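Side-chain contacts in nitroalkane oxidase (Podospora anserina, PDB 3MKH), which oxidises primary and secondary nitroalkanes to aldehydes or ketones with FAD and oxygen, releasing nitrite and hydrogen peroxide: residues G278-G283 and V393-F398; C359-V364 and G400-I405. All blocks are in the same frame, centred on the assembly; numbering follows the deposited sequence.

In the fold
The two contacts lie side by side in the helical C-terminal region of an acyl-CoA dehydrogenase-like subunit, their centres about 7 Å apart. Residues 393-398 of contact 1 run almost directly into residues 400-405 of contact 2; between them sits Asp-399, the probable proton acceptor, whose side chain is about 4 Å from that of Phe-398 and about 8 Å from that of Asn-402. The contacts also touch: Pro-396 O is 2.8 Å from Asn-402 N, a probable hydrogen bond, and Ser-360 CB packs 3.4 Å from Leu-395 C. Residues 393-398 and 400-405 both touch FAD, and helices 262-298 and 345-374 pack against this continuous stretch of chain.

Contact 1 of 2, residues G278-G283 and V393-F398; sequences GAMGVG and VVLPIF. With FAD (flavin-adenine dinucleotide), chain E.
The Phe-398 ring meets Met-280 at its edge: SD lies in the ring plane, 3.7 Å from CZ and 89° off the ring normal, a Met-aromatic contact of the edge type. FAD C7 also sits at the edge, 3.8 Å from CD2, while Val-394 CG1 rests over the centre of one face, 4.0 Å above the plane. A chi1 of 88° sets CG of Phe-398 between its backbone N and carbonyl carbon, turning the ring to the dimethylbenzene end of the flavin. Met-280 reaches across with its chain extended beyond CG, which carries the sulfur from helix 262-298 to the ring. Nearer the backbone of that helix, Leu-395 touches with both branches: CD1 lies 3.6 Å from Gly-281 CA, and CD2 is 4.1 Å from Met-280 CB. With an alanine in place of Leu-395 both methyls are gone, which would probably open a gap beside Gly-281 CA and leave Met-280 CB without this apolar neighbour. Leu-94 of helix 90-109 touches both Met-280 and Phe-398. FAD O3' donates a 2.8 Å hydrogen bond to the main-chain O of Ile-397, which with Phe-398 belongs to the FAD-binding site. No hydrogen bond joins the two segments; apolar packing and the sulfur-edge contact join them, the sulfur probably drawn to the slightly positive ring hydrogens and the flavin's dimethylbenzene end kept beside apolar side chains.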
loop_
_atom_site.group_PDB
_atom_site.type_symbol
_atom_site.label_atom_id
_atom_site.label_comp_id
_atom_site.label_asym_id
_atom_site.label_seq_id
_atom_site.Cartn_x
_atom_site.Cartn_y
_atom_site.Cartn_z
ATOM N N GLY A 278 -0.614 0.273 -20.801
ATOM C CA GLY A 278 -1.397 -0.648 -19.990
ATOM C C GLY A 278 -1.036 -2.072 -20.380
ATOM O O GLY A 278 -0.680 -2.920 -19.544
ATOM N N ALA A 279 -1.053 -2.322 -21.681
ATOM C CA ALA A 279 -0.778 -3.655 -22.172
ATOM C C ALA A 279 0.672 -4.087 -21.906
ATOM O O ALA A 279 0.926 -5.271 -21.658
ATOM C CB ALA A 279 -1.136 -3.777 -23.644
ATOM N N MET A 280 1.617 -3.148 -21.943
ATOM C CA MET A 280 3.013 -3.488 -21.583
ATOM C C MET A 280 3.081 -3.933 -20.131
ATOM O O MET A 280 3.811 -4.875 -19.775
ATOM C CB MET A 280 3.949 -2.289 -21.765
ATOM C CG MET A 280 3.989 -1.732 -23.170
ATOM S SD MET A 280 5.056 -0.274 -23.242
ATOM C CE MET A 280 5.073 -0.017 -25.003
ATOM N N GLY A 281 2.354 -3.216 -19.287
ATOM C CA GLY A 281 2.233 -3.580 -17.885
ATOM C C GLY A 281 1.708 -4.998 -17.700
ATOM O O GLY A 281 2.281 -5.791 -16.938
ATOM N N VAL A 282 0.615 -5.318 -18.392
ATOM C CA VAL A 282 0.032 -6.655 -18.323
ATOM C C VAL A 282 1.035 -7.718 -18.747
ATOM O O VAL A 282 1.135 -8.778 -18.124
ATOM C CB VAL A 282 -1.242 -6.784 -19.214
ATOM C CG1 VAL A 282 -1.807 -8.208 -19.147
ATOM C CG2 VAL A 282 -2.298 -5.748 -18.810
ATOM N N GLY A 283 1.776 -7.437 -19.816
ATOM C CA GLY A 283 2.756 -8.386 -20.324
ATOM C C GLY A 283 3.861 -8.690 -19.323
ATOM O O GLY A 283 4.259 -9.844 -19.148
ATOM N N VAL A 393 9.983 -0.606 -14.002
ATOM C CA VAL A 393 10.047 0.728 -13.389
ATOM C C VAL A 393 9.998 1.885 -14.386
ATOM O O VAL A 393 9.713 3.015 -13.998
ATOM C CB VAL A 393 11.245 0.916 -12.412
ATOM C CG1 VAL A 393 11.157 -0.070 -11.283
ATOM C CG2 VAL A 393 12.560 0.804 -13.145
ATOM N N VAL A 394 10.276 1.621 -15.661
ATOM C CA VAL A 394 10.114 2.661 -16.671
ATOM C C VAL A 394 8.637 3.001 -16.971
ATOM O O VAL A 394 8.326 4.086 -17.441
ATOM C CB VAL A 394 10.819 2.300 -17.992
ATOM C CG1 VAL A 394 9.863 1.535 -18.922
ATOM C CG2 VAL A 394 11.331 3.560 -18.655
ATOM N N LEU A 395 7.733 2.064 -16.724
ATOM C CA LEU A 395 6.356 2.241 -17.195
ATOM C C LEU A 395 5.645 3.447 -16.570
ATOM O O LEU A 395 4.984 4.201 -17.281
ATOM C CB LEU A 395 5.541 0.948 -17.029
ATOM C CG LEU A 395 6.090 -0.257 -17.823
ATOM C CD1 LEU A 395 5.166 -1.459 -17.600
ATOM C CD2 LEU A 395 6.225 0.038 -19.333
ATOM N N PRO A 396 5.770 3.633 -15.243
ATOM C CA PRO A 396 5.108 4.790 -14.637
ATOM C C PRO A 396 5.738 6.108 -15.083
ATOM O O PRO A 396 5.028 7.106 -15.178
ATOM C CB PRO A 396 5.351 4.571 -13.135
ATOM C CG PRO A 396 5.516 3.087 -13.000
ATOM C CD PRO A 396 6.328 2.736 -14.217
ATOM N N ILE A 397 7.038 6.094 -15.385
ATOM C CA ILE A 397 7.785 7.332 -15.613
ATOM C C ILE A 397 7.908 7.732 -17.077
ATOM O O ILE A 397 8.132 8.902 -17.378
ATOM C CB ILE A 397 9.196 7.306 -14.954
ATOM C CG1 ILE A 397 10.027 6.121 -15.457
ATOM C CG2 ILE A 397 9.083 7.229 -13.431
ATOM C CD1 ILE A 397 11.419 6.036 -14.781
ATOM N N PHE A 398 7.750 6.782 -17.995
ATOM C CA PHE A 398 7.909 7.119 -19.403
ATOM C C PHE A 398 6.542 7.325 -20.044
ATOM O O PHE A 398 5.511 7.247 -19.354
ATOM C CB PHE A 398 8.826 6.123 -20.163
ATOM C CG PHE A 398 8.117 4.911 -20.750
ATOM C CD1 PHE A 398 6.880 4.487 -20.273
ATOM C CD2 PHE A 398 8.723 4.178 -21.761
ATOM C CE1 PHE A 398 6.254 3.371 -20.810
ATOM C CE2 PHE A 398 8.093 3.049 -22.309
ATOM C CZ PHE A 398 6.864 2.652 -21.835
HETATM P PA FAD E . 9.498 15.644 -16.470
HETATM O O1A FAD E . 9.250 16.978 -17.014
HETATM O O2A FAD E . 10.827 15.048 -16.621
HETATM O O5B FAD E . 9.110 15.661 -14.911
HETATM C C5B FAD E . 9.868 14.921 -13.956
HETATM C C4B FAD E . 9.168 14.814 -12.589
HETATM O O4B FAD E . 9.035 16.126 -12.026
HETATM C C3B FAD E . 7.744 14.281 -12.725
HETATM O O3B FAD E . 7.747 12.856 -12.622
HETATM C C2B FAD E . 7.056 14.880 -11.512
HETATM O O2B FAD E . 7.267 14.054 -10.371
HETATM C C1B FAD E . 7.770 16.219 -11.325
HETATM N N9A FAD E . 6.928 17.291 -11.926
HETATM C C8A FAD E . 7.270 18.081 -12.940
HETATM N N7A FAD E . 6.274 18.914 -13.216
HETATM C C5A FAD E . 5.286 18.655 -12.368
HETATM C C6A FAD E . 4.022 19.192 -12.172
HETATM N N6A FAD E . 3.584 20.185 -12.936
HETATM N N1A FAD E . 3.252 18.696 -11.199
HETATM C C2A FAD E . 3.681 17.709 -10.433
HETATM N N3A FAD E . 4.880 17.176 -10.592
HETATM C C4A FAD E . 5.701 17.623 -11.547
HETATM N N1 FAD E . 9.995 10.741 -25.221
HETATM C C2 FAD E . 9.596 11.090 -26.504
HETATM O O2 FAD E . 9.427 12.269 -26.783
HETATM N N3 FAD E . 9.385 10.105 -27.463
HETATM C C4 FAD E . 9.579 8.761 -27.152
HETATM O O4 FAD E . 9.394 7.901 -28.009
HETATM C C4X FAD E . 9.980 8.413 -25.869
HETATM N N5 FAD E . 10.178 7.075 -25.519
HETATM C C5X FAD E . 10.900 6.773 -24.359
HETATM C C6 FAD E . 11.412 5.497 -24.146
HETATM C C7 FAD E . 12.132 5.217 -22.991
HETATM C C7M FAD E . 12.702 3.822 -22.749
HETATM C C8 FAD E . 12.337 6.215 -22.049
HETATM C C8M FAD E . 13.128 5.920 -20.774
HETATM C C9 FAD E . 11.819 7.484 -22.259
HETATM C C9A FAD E . 11.104 7.766 -23.413
HETATM N N10 FAD E . 10.588 9.043 -23.629
HETATM C C10 FAD E . 10.185 9.401 -24.910
HETATM C "C1'" FAD E . 10.451 10.011 -22.515
HETATM C "C2'" FAD E . 9.124 9.816 -21.781
HETATM O "O2'" FAD E . 8.038 10.080 -22.662
HETATM C "C3'" FAD E . 9.000 10.688 -20.521
HETATM O "O3'" FAD E . 7.844 10.277 -19.806
HETATM C "C4'" FAD E . 8.870 12.190 -20.818
HETATM O "O4'" FAD E . 10.148 12.754 -21.076
HETATM C "C5'" FAD E . 8.242 12.917 -19.623
HETATM O "O5'" FAD E . 8.963 12.655 -18.417
HETATM P P FAD E . 8.356 13.056 -16.999
HETATM O O1P FAD E . 6.950 12.638 -16.968
HETATM O O2P FAD E . 9.256 12.582 -15.948
HETATM O O3P FAD E . 8.381 14.667 -17.089
#

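Contact 2 of 2, residues C359-V364 and G400-I405; sequences CSEAAV and GGNVGI. With FAD (flavin-adenine dinucleotide), chain E.
The start of helix 402-415, with Gly-401 at its N-cap, forms part of the FAD site, and the first residue after the cap, Asn-402, turns its side chain to Ser-360 and Glu-361 of helix 345-374. Its amide atom modelled as OD1 lies 3.0 Å from Ser-360 OG and equally far from Glu-361 OE2; the amide is probably reversed in the model, which leaves the nature of these two approaches open. Glu-361 comes from the opposite direction to Asn-402, its chain extended beyond CG, and the carboxylate and amide planes stand 49° apart. Glu-361 OE2 also passes 3.7 Å from Asn-402 CB. Both helix 345-374 side chains have firm partners besides: Ser-360 OG is hydrogen-bonded to Lys-356 O, one turn back, and Glu-361 OE2 forms a salt bridge with Arg-407. On the cofactor side, Gly-401 N donates a hydrogen bond to FAD O1P at 2.7 Å and Gly-400 N one to FAD O3' at 3.0 Å, both bent, with N-H...O angles near 135°. The phosphate thus lies at the helix start, where the helix dipole would probably help to balance its charge. Gly-404 CA passes 3.6 Å from FAD C4A. Lys-356 NZ is hydrogen-bonded to Gly-400 O. Around this junction, Pro-396 of the short helix 394-397 packs on Ser-360 and Asn-402, helix 311-340 touches Cys-359, and Val-403 meets Ala-312 of the second subunit.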
loop_
_atom_site.group_PDB
_atom_site.type_symbol
_atom_site.label_atom_id
_atom_site.label_comp_id
_atom_site.label_asym_id
_atom_site.label_seq_id
_atom_site.Cartn_x
_atom_site.Cartn_y
_atom_site.Cartn_z
ATOM N N CYS A 359 -1.821 0.117 -14.575
ATOM C CA CYS A 359 -1.051 -1.029 -15.020
ATOM C C CYS A 359 0.453 -0.793 -14.863
ATOM O O CYS A 359 1.186 -1.718 -14.523
ATOM C CB CYS A 359 -1.380 -1.376 -16.480
ATOM S SG CYS A 359 -3.130 -1.869 -16.763
ATOM N N SER A 360 0.910 0.434 -15.111
ATOM C CA SER A 360 2.342 0.718 -14.974
ATOM C C SER A 360 2.758 0.493 -13.527
ATOM O O SER A 360 3.780 -0.126 -13.259
ATOM C CB SER A 360 2.690 2.146 -15.425
ATOM O OG SER A 360 2.030 3.103 -14.614
ATOM N N GLU A 361 1.947 0.965 -12.589
ATOM C CA GLU A 361 2.314 0.873 -11.182
ATOM C C GLU A 361 2.099 -0.541 -10.651
ATOM O O GLU A 361 2.890 -1.043 -9.839
ATOM C CB GLU A 361 1.571 1.943 -10.359
ATOM C CG GLU A 361 2.124 3.333 -10.676
ATOM C CD GLU A 361 1.401 4.479 -9.980
ATOM O OE1 GLU A 361 0.615 4.229 -9.037
ATOM O OE2 GLU A 361 1.643 5.638 -10.380
ATOM N N ALA A 362 1.055 -1.199 -11.146
ATOM C CA ALA A 362 0.824 -2.596 -10.800
ATOM C C ALA A 362 1.938 -3.529 -11.293
ATOM O O ALA A 362 2.244 -4.522 -10.640
ATOM C CB ALA A 362 -0.533 -3.064 -11.304
ATOM N N ALA A 363 2.538 -3.225 -12.444
ATOM C CA ALA A 363 3.702 -3.993 -12.911
ATOM C C ALA A 363 4.915 -3.898 -11.971
ATOM O O ALA A 363 5.571 -4.911 -11.658
ATOM C CB ALA A 363 4.091 -3.571 -14.350
ATOM N N VAL A 364 5.235 -2.689 -11.528
ATOM C CA VAL A 364 6.341 -2.511 -10.575
ATOM C C VAL A 364 6.076 -3.289 -9.269
ATOM O O VAL A 364 6.930 -4.038 -8.797
ATOM C CB VAL A 364 6.595 -1.007 -10.276
ATOM C CG1 VAL A 364 7.715 -0.834 -9.251
ATOM C CG2 VAL A 364 6.906 -0.255 -11.583
ATOM N N GLY A 400 5.050 9.982 -20.790
ATOM C CA GLY A 400 4.357 10.912 -19.927
ATOM C C GLY A 400 4.216 10.330 -18.531
ATOM O O GLY A 400 3.347 9.478 -18.276
ATOM N N GLY A 401 5.075 10.791 -17.628
ATOM C CA GLY A 401 5.161 10.247 -16.276
ATOM C C GLY A 401 3.856 10.378 -15.510
ATOM O O GLY A 401 3.110 11.332 -15.739
ATOM N N ASN A 402 3.575 9.438 -14.607
ATOM C CA ASN A 402 2.306 9.474 -13.871
ATOM C C ASN A 402 2.145 10.717 -12.983
ATOM O O ASN A 402 1.050 11.275 -12.868
ATOM C CB ASN A 402 2.102 8.213 -13.034
ATOM C CG ASN A 402 1.937 6.960 -13.886
ATOM O OD1 ASN A 402 1.964 5.844 -13.369
ATOM N ND2 ASN A 402 1.779 7.138 -15.187
ATOM N N VAL A 403 3.232 11.159 -12.358
ATOM C CA VAL A 403 3.125 12.204 -11.328
ATOM C C VAL A 403 3.022 13.603 -11.930
ATOM O O VAL A 403 2.241 14.435 -11.467
ATOM C CB VAL A 403 4.327 12.139 -10.352
ATOM C CG1 VAL A 403 4.246 13.251 -9.295
ATOM C CG2 VAL A 403 4.383 10.763 -9.690
ATOM N N GLY A 404 3.822 13.851 -12.962
ATOM C CA GLY A 404 3.926 15.164 -13.566
ATOM C C GLY A 404 2.979 15.394 -14.727
ATOM O O GLY A 404 2.686 16.542 -15.067
ATOM N N ILE A 405 2.513 14.313 -15.348
ATOM C CA ILE A 405 1.735 14.441 -16.585
ATOM C C ILE A 405 0.386 13.727 -16.530
ATOM O O ILE A 405 -0.672 14.379 -16.510
ATOM C CB ILE A 405 2.547 13.975 -17.807
ATOM C CG1 ILE A 405 3.837 14.809 -17.898
ATOM C CG2 ILE A 405 1.704 14.065 -19.087
ATOM C CD1 ILE A 405 4.569 14.697 -19.218
HETATM P PA FAD E . 9.498 15.644 -16.470
HETATM O O1A FAD E . 9.250 16.978 -17.014
HETATM O O2A FAD E . 10.827 15.048 -16.621
HETATM O O5B FAD E . 9.110 15.661 -14.911
HETATM C C5B FAD E . 9.868 14.921 -13.956
HETATM C C4B FAD E . 9.168 14.814 -12.589
HETATM O O4B FAD E . 9.035 16.126 -12.026
HETATM C C3B FAD E . 7.744 14.281 -12.725
HETATM O O3B FAD E . 7.747 12.856 -12.622
HETATM C C2B FAD E . 7.056 14.880 -11.512
HETATM O O2B FAD E . 7.267 14.054 -10.371
HETATM C C1B FAD E . 7.770 16.219 -11.325
HETATM N N9A FAD E . 6.928 17.291 -11.926
HETATM C C8A FAD E . 7.270 18.081 -12.940
HETATM N N7A FAD E . 6.274 18.914 -13.216
HETATM C C5A FAD E . 5.286 18.655 -12.368
HETATM C C6A FAD E . 4.022 19.192 -12.172
HETATM N N6A FAD E . 3.584 20.185 -12.936
HETATM N N1A FAD E . 3.252 18.696 -11.199
HETATM C C2A FAD E . 3.681 17.709 -10.433
HETATM N N3A FAD E . 4.880 17.176 -10.592
HETATM C C4A FAD E . 5.701 17.623 -11.547
HETATM N N1 FAD E . 9.995 10.741 -25.221
HETATM C C2 FAD E . 9.596 11.090 -26.504
HETATM O O2 FAD E . 9.427 12.269 -26.783
HETATM N N3 FAD E . 9.385 10.105 -27.463
HETATM C C4 FAD E . 9.579 8.761 -27.152
HETATM O O4 FAD E . 9.394 7.901 -28.009
HETATM C C4X FAD E . 9.980 8.413 -25.869
HETATM N N5 FAD E . 10.178 7.075 -25.519
HETATM C C5X FAD E . 10.900 6.773 -24.359
HETATM C C6 FAD E . 11.412 5.497 -24.146
HETATM C C7 FAD E . 12.132 5.217 -22.991
HETATM C C7M FAD E . 12.702 3.822 -22.749
HETATM C C8 FAD E . 12.337 6.215 -22.049
HETATM C C8M FAD E . 13.128 5.920 -20.774
HETATM C C9 FAD E . 11.819 7.484 -22.259
HETATM C C9A FAD E . 11.104 7.766 -23.413
HETATM N N10 FAD E . 10.588 9.043 -23.629
HETATM C C10 FAD E . 10.185 9.401 -24.910
HETATM C "C1'" FAD E . 10.451 10.011 -22.515
HETATM C "C2'" FAD E . 9.124 9.816 -21.781
HETATM O "O2'" FAD E . 8.038 10.080 -22.662
HETATM C "C3'" FAD E . 9.000 10.688 -20.521
HETATM O "O3'" FAD E . 7.844 10.277 -19.806
HETATM C "C4'" FAD E . 8.870 12.190 -20.818
HETATM O "O4'" FAD E . 10.148 12.754 -21.076
HETATM C "C5'" FAD E . 8.242 12.917 -19.623
HETATM O "O5'" FAD E . 8.963 12.655 -18.417
HETATM P P FAD E . 8.356 13.056 -16.999
HETATM O O1P FAD E . 6.950 12.638 -16.968
HETATM O O2P FAD E . 9.256 12.582 -15.948
HETATM O O3P FAD E . 8.381 14.667 -17.089
#